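PRESAN domain-containing protein (Plasmodium falciparum, PDB 7D2W) is of unknown function but, as a helical-bundle protein of the PHIST type carrying a signal sequence, probably binds protein partners. Local coordinates at residues Y171-Y174 against E175-S179; H74-G77 against I78-G82; Q81-K84 against D85-N89. All coordinates share one frame; numbering follows the deposited sequence.

Contact 1 of 3, residues Y171-Y174 against E175-S179; sequences YVKY and EKIFS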
# COMPACT_ATOMS: atom_id res chain seq x y z
N TYR A 171 -7.15 -5.08 3.07
CA TYR A 171 -7.62 -5.79 1.89
C TYR A 171 -6.90 -7.14 1.73
O TYR A 171 -7.55 -8.16 1.49
CB TYR A 171 -7.45 -4.94 0.63
CG TYR A 171 -8.23 -5.50 -0.56
CD1 TYR A 171 -9.60 -5.29 -0.68
CD2 TYR A 171 -7.60 -6.25 -1.54
CE1 TYR A 171 -10.31 -5.81 -1.74
CE2 TYR A 171 -8.30 -6.78 -2.61
CZ TYR A 171 -9.66 -6.56 -2.71
OH TYR A 171 -10.37 -7.07 -3.77
N VAL A 172 -5.58 -7.15 1.89
CA VAL A 172 -4.80 -8.39 1.79
C VAL A 172 -5.29 -9.41 2.81
O VAL A 172 -5.53 -10.58 2.48
CB VAL A 172 -3.31 -8.05 1.96
CG1 VAL A 172 -2.50 -9.27 2.38
CG2 VAL A 172 -2.76 -7.44 0.67
N LYS A 173 -5.47 -8.97 4.06
CA LYS A 173 -5.91 -9.86 5.13
C LYS A 173 -7.25 -10.52 4.81
O LYS A 173 -7.40 -11.73 4.97
CB LYS A 173 -5.99 -9.09 6.45
CG LYS A 173 -6.60 -9.91 7.61
CD LYS A 173 -6.33 -9.28 8.97
CE LYS A 173 -7.26 -8.09 9.22
NZ LYS A 173 -6.89 -7.28 10.44
N TYR A 174 -8.24 -9.73 4.38
CA TYR A 174 -9.57 -10.29 4.17
C TYR A 174 -9.70 -10.96 2.82
O TYR A 174 -10.51 -11.88 2.67
CB TYR A 174 -10.65 -9.21 4.35
CG TYR A 174 -10.82 -8.92 5.81
CD1 TYR A 174 -11.49 -9.83 6.63
CD2 TYR A 174 -10.22 -7.82 6.39
CE1 TYR A 174 -11.60 -9.62 7.98
CE2 TYR A 174 -10.33 -7.59 7.76
CZ TYR A 174 -11.01 -8.50 8.54
OH TYR A 174 -11.11 -8.29 9.88
N GLU A 175 -8.92 -10.54 1.82
CA GLU A 175 -8.95 -11.25 0.55
C GLU A 175 -8.55 -12.71 0.74
O GLU A 175 -9.16 -13.61 0.14
CB GLU A 175 -8.03 -10.59 -0.47
CG GLU A 175 -8.34 -11.07 -1.88
CD GLU A 175 -7.32 -10.59 -2.90
OE1 GLU A 175 -6.45 -9.79 -2.54
OE2 GLU A 175 -7.40 -11.03 -4.07
N LYS A 176 -7.57 -12.95 1.60
CA LYS A 176 -7.14 -14.32 1.85
C LYS A 176 -8.23 -15.09 2.58
O LYS A 176 -8.58 -16.21 2.19
CB LYS A 176 -5.84 -14.33 2.66
CG LYS A 176 -4.62 -13.93 1.86
CD LYS A 176 -3.33 -14.16 2.64
CE LYS A 176 -2.79 -12.86 3.23
NZ LYS A 176 -1.34 -12.69 2.93
N ILE A 177 -8.79 -14.51 3.65
CA ILE A 177 -9.80 -15.20 4.44
C ILE A 177 -11.03 -15.50 3.59
O ILE A 177 -11.54 -16.62 3.58
CB ILE A 177 -10.18 -14.39 5.69
CG1 ILE A 177 -8.94 -14.05 6.50
CG2 ILE A 177 -11.13 -15.18 6.56
CD1 ILE A 177 -9.22 -12.98 7.53
N PHE A 178 -11.54 -14.49 2.88
CA PHE A 178 -12.78 -14.69 2.13
C PHE A 178 -12.59 -15.70 1.00
O PHE A 178 -13.45 -16.55 0.78
CB PHE A 178 -13.28 -13.35 1.58
CG PHE A 178 -13.86 -12.44 2.63
CD1 PHE A 178 -14.34 -12.94 3.83
CD2 PHE A 178 -13.94 -11.07 2.40
CE1 PHE A 178 -14.88 -12.10 4.79
CE2 PHE A 178 -14.47 -10.22 3.36
CZ PHE A 178 -14.94 -10.74 4.56
N SER A 179 -11.45 -15.64 0.30
CA SER A 179 -11.21 -16.59 -0.78
C SER A 179 -11.11 -18.02 -0.25
O SER A 179 -11.58 -18.97 -0.90
CB SER A 179 -9.94 -16.21 -1.54
OG SER A 179 -9.97 -14.84 -1.92
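With chi1 at -75° in Tyr174 and -73° in Phe178, both side chains have CG anti to the carbonyl carbon; four residues apart and with like torsions, the rings leave the helix in similar directions. Their planes meet at 40° with centroids 5.8 Å apart, an oblique pairing. Ile177 lies alongside Tyr174 and points the same way; its CD1 comes within 4.0 Å of Tyr174 CD1, so the phenol ring has apolar neighbours three and four residues on. Lys173 adds its methylene CG, 4.0 Å from the same Ile177 CD1. The backbone beneath is regular helix, with Phe178 N donating to Tyr174 O at 2.8 Å, while the Ile177 N to Lys173 O bond is weak.

On another flank, Glu175 runs out fully extended and slants past the Tyr171 ring, its OE1 being 3.5 Å from Tyr171 CE2 in the conformer given. One residue on, Lys176 bends back so that its CE reaches Val172 CG1 at 3.7 Å. Ser179 N donates to Glu175 O; a very short approach of Ser179 OG to the same oxygen rests on one of two conformers and is doubtful.

All of this belongs to helix 149-181. Asp123 of helix 117-144 forms a salt bridge with Lys173 NZ and accepts a hydrogen bond from Tyr174 OH, while Phe178 and Tyr174 both rest on Cys120. Tyr171 packs against helix 65-93 and, in the conformer given, makes a cation-pi contact with Lys165 of the second subunit, whose Thr168 also touches Val172, Glu175 and Lys176.

Contact 2 of 3, residues H74-G77 against I78-G82; sequences HKNG and ICRQG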
# COMPACT_ATOMS: atom_id res chain seq x y z
N HIS A 74 -9.83 18.22 4.31
CA HIS A 74 -9.73 17.60 3.00
C HIS A 74 -8.94 16.29 3.07
O HIS A 74 -9.25 15.33 2.35
CB HIS A 74 -9.07 18.56 2.00
CG HIS A 74 -9.94 19.73 1.61
ND1 HIS A 74 -11.10 19.60 0.88
CD2 HIS A 74 -9.80 21.05 1.87
CE1 HIS A 74 -11.64 20.79 0.71
NE2 HIS A 74 -10.87 21.69 1.30
N LYS A 75 -7.89 16.24 3.89
CA LYS A 75 -7.17 14.98 4.11
C LYS A 75 -8.10 13.91 4.65
O LYS A 75 -8.12 12.77 4.16
CB LYS A 75 -5.99 15.21 5.06
CG LYS A 75 -5.25 13.91 5.45
CD LYS A 75 -5.75 13.36 6.78
CE LYS A 75 -4.98 12.10 7.21
NZ LYS A 75 -5.63 11.52 8.43
N ASN A 76 -8.90 14.25 5.67
CA ASN A 76 -9.85 13.31 6.23
C ASN A 76 -10.83 12.80 5.17
O ASN A 76 -11.11 11.60 5.11
CB ASN A 76 -10.63 13.94 7.39
CG ASN A 76 -9.84 13.97 8.69
OD1 ASN A 76 -8.95 13.14 8.92
ND2 ASN A 76 -10.17 14.92 9.55
N GLY A 77 -11.33 13.70 4.32
CA GLY A 77 -12.25 13.27 3.27
C GLY A 77 -11.61 12.30 2.29
O GLY A 77 -12.26 11.37 1.81
N ILE A 78 -10.34 12.51 1.97
CA ILE A 78 -9.63 11.60 1.08
C ILE A 78 -9.47 10.23 1.73
O ILE A 78 -9.74 9.19 1.12
CB ILE A 78 -8.26 12.20 0.70
CG1 ILE A 78 -8.45 13.36 -0.28
CG2 ILE A 78 -7.33 11.11 0.14
CD1 ILE A 78 -7.30 14.34 -0.27
N CYS A 79 -9.04 10.20 2.99
CA CYS A 79 -8.83 8.90 3.64
C CYS A 79 -10.15 8.17 3.86
O CYS A 79 -10.23 6.95 3.68
CB CYS A 79 -8.08 9.08 4.96
SG CYS A 79 -6.43 9.75 4.67
N ARG A 80 -11.19 8.90 4.28
CA ARG A 80 -12.49 8.28 4.51
C ARG A 80 -13.10 7.71 3.24
O ARG A 80 -13.81 6.70 3.28
CB ARG A 80 -13.43 9.31 5.15
CG ARG A 80 -13.03 9.61 6.58
CD ARG A 80 -13.75 10.82 7.08
NE ARG A 80 -13.35 11.20 8.43
CZ ARG A 80 -13.70 12.36 8.98
NH1 ARG A 80 -14.45 13.19 8.28
NH2 ARG A 80 -13.32 12.68 10.20
N GLN A 81 -12.85 8.35 2.09
CA GLN A 81 -13.33 7.76 0.84
C GLN A 81 -12.55 6.49 0.53
O GLN A 81 -13.10 5.53 -0.02
CB GLN A 81 -13.22 8.77 -0.31
CG GLN A 81 -13.76 8.27 -1.65
CD GLN A 81 -15.26 7.97 -1.62
OE1 GLN A 81 -16.07 8.85 -1.31
NE2 GLN A 81 -15.63 6.74 -1.95
N GLY A 82 -11.25 6.46 0.88
CA GLY A 82 -10.49 5.22 0.76
C GLY A 82 -11.08 4.09 1.58
O GLY A 82 -11.14 2.94 1.13
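Arg80 lays its side chain back along the helix towards Asn76, four residues earlier. Arg80 CB is 3.3 Å from Asn76 O, the carbonyl that also takes the Arg80 backbone N-H at 2.8 Å. The chi1 of -71° sets CG beside the backbone N, and Arg80 CG comes to 3.1 Å from Asn76 O; Arg80 CD passes the same oxygen at 3.4 Å. From CG to NE the chain is extended, which carries the flat end over Asn76. There Asn76 CB sits over the centre of one guanidinium face, 3.8 Å from Arg80 CZ, and Arg80 NH2 ends 3.9 Å from Asn76 ND2. Amide and guanidinium planes differ by 14°, so the two flat groups stack without a hydrogen bond between them; the polar end of Arg80 is instead held by a salt bridge from NH2 to Glu132.

A second i to i+4 pair lies round the helix, where Lys75 bends at chi2 and brings CE to 3.8 Å from Cys79 SG. Both side chains also touch Phe163, and Lys75 NZ goes on to Gln135, so the lysine spends its aliphatic length in the packing and its amine on a polar partner. Ile78 makes its touch through CG1 and CD1 at the His74 carbonyl and turns to Leu52 of helix 49-58.

Successive i+4 backbone bonds, such as Cys79 N to Lys75 O at 166°, mark an ordinary alpha-helix, here one of a four-helix bundle, from which Lys75 and Arg80 reach across to helix 117-144.

Contact 3 of 3, residues Q81-K84 against D85-N89; sequences QGTK and DLLKN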
# COMPACT_ATOMS: atom_id res chain seq x y z
N GLN A 81 -12.85 8.35 2.09
CA GLN A 81 -13.33 7.76 0.84
C GLN A 81 -12.55 6.49 0.53
O GLN A 81 -13.10 5.53 -0.02
CB GLN A 81 -13.22 8.77 -0.31
CG GLN A 81 -13.76 8.27 -1.65
CD GLN A 81 -15.26 7.97 -1.62
OE1 GLN A 81 -16.07 8.85 -1.31
NE2 GLN A 81 -15.63 6.74 -1.95
N GLY A 82 -11.25 6.46 0.88
CA GLY A 82 -10.49 5.22 0.76
C GLY A 82 -11.08 4.09 1.58
O GLY A 82 -11.14 2.94 1.13
N THR A 83 -11.52 4.40 2.80
CA THR A 83 -12.17 3.38 3.63
C THR A 83 -13.49 2.91 3.01
O THR A 83 -13.76 1.70 2.94
CB THR A 83 -12.41 3.95 5.03
OG1 THR A 83 -11.15 4.28 5.62
CG2 THR A 83 -13.15 2.94 5.92
N LYS A 84 -14.32 3.84 2.56
CA LYS A 84 -15.56 3.47 1.88
C LYS A 84 -15.28 2.55 0.69
O LYS A 84 -15.96 1.54 0.51
CB LYS A 84 -16.31 4.72 1.40
CG LYS A 84 -16.98 5.56 2.50
CD LYS A 84 -18.08 6.48 1.91
CE LYS A 84 -18.98 5.72 0.92
NZ LYS A 84 -20.43 6.15 0.85
N ASP A 85 -14.25 2.88 -0.10
CA ASP A 85 -13.89 2.07 -1.26
C ASP A 85 -13.42 0.68 -0.86
O ASP A 85 -13.75 -0.32 -1.52
CB ASP A 85 -12.78 2.75 -2.06
CG ASP A 85 -13.25 4.01 -2.78
OD1 ASP A 85 -14.48 4.24 -2.90
OD2 ASP A 85 -12.38 4.76 -3.23
N LEU A 86 -12.62 0.59 0.20
CA LEU A 86 -12.16 -0.70 0.70
C LEU A 86 -13.35 -1.58 1.11
O LEU A 86 -13.41 -2.76 0.75
CB LEU A 86 -11.21 -0.49 1.88
CG LEU A 86 -10.92 -1.72 2.74
CD1 LEU A 86 -9.96 -2.62 2.01
CD2 LEU A 86 -10.35 -1.30 4.10
N LEU A 87 -14.29 -1.01 1.86
CA LEU A 87 -15.44 -1.79 2.32
C LEU A 87 -16.32 -2.21 1.15
O LEU A 87 -16.90 -3.30 1.16
CB LEU A 87 -16.25 -0.99 3.34
CG LEU A 87 -15.54 -0.77 4.67
CD1 LEU A 87 -16.42 0.08 5.56
CD2 LEU A 87 -15.21 -2.11 5.33
N LYS A 88 -16.45 -1.34 0.15
CA LYS A 88 -17.18 -1.69 -1.07
C LYS A 88 -16.51 -2.86 -1.77
O LYS A 88 -17.18 -3.83 -2.19
CB LYS A 88 -17.27 -0.47 -1.99
CG LYS A 88 -18.15 -0.63 -3.26
CD LYS A 88 -18.18 0.69 -4.05
CE LYS A 88 -18.92 0.57 -5.37
NZ LYS A 88 -20.40 0.50 -5.21
N ASN A 89 -15.19 -2.81 -1.90
CA ASN A 89 -14.47 -3.88 -2.59
C ASN A 89 -14.49 -5.17 -1.78
O ASN A 89 -14.61 -6.26 -2.36
CB ASN A 89 -13.04 -3.43 -2.90
CG ASN A 89 -13.01 -2.17 -3.73
OD1 ASN A 89 -13.94 -1.88 -4.46
ND2 ASN A 89 -11.93 -1.39 -3.59
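Gln81 and Asp85 form a side-chain hydrogen bond across one turn of helix 65-93, an i to i+4 bridge on a solvent-facing flank of the bundle. Gln81 NE2 donates to Asp85 OD1 at 2.9 Å with an N-H...O angle of 150°. The acceptor lies in the plane of the Gln81 amide, whereas OD1 is met from above the carboxylate plane, and the two planes stand 46° apart. The bend at chi2 of Gln81 (64°) turns the amide along the helix to meet the acid. Asp85 is tied in at its backbone too, since its N donates to Gln81 O at 2.9 Å; one residue pair thus carries two links, one of side chains and one of backbone.

The inward flank is mostly apolar, with Thr83 as a polar member. Leu87 CG lies 3.5 Å from Thr83 O, the acceptor of its own N-H, and the Leu87 CD1 to Thr83 CG2 approach is a looser 4.4 Å. Thr83 OG1 is hydrogen-bonded to His167 and more weakly to Cys79 O.

Two helices cover that flank: Leu86 packs on His167, Leu170 and Tyr171 of helix 149-181, while on helix 117-144 Thr83 meets Val128 and Leu87 meets Cys124.

In the fold
Contacts 2 and 3 are consecutive pieces of helix 65-93, sharing Gln81 and Gly82, with centres 11 Å apart. Contact 1 belongs to helix 149-181 and comes later in the chain. It joins contact 3 through Tyr171, whose CB lies 3.7 Å from Leu86 CD1 and whose CE1 lies 3.8 Å from Asn89 CB; their centres are 14 Å apart. Contact 2 does not touch contact 1, the nearest atoms being about 9 Å apart. The centre of contact 2 lies about 6 Å from the centre of the chain, that of contact 1 about 19 Å. A bound mercury ion sits about 4 Å from the Lys176 side chain, and the second subunit touches contact 1 alone of the three.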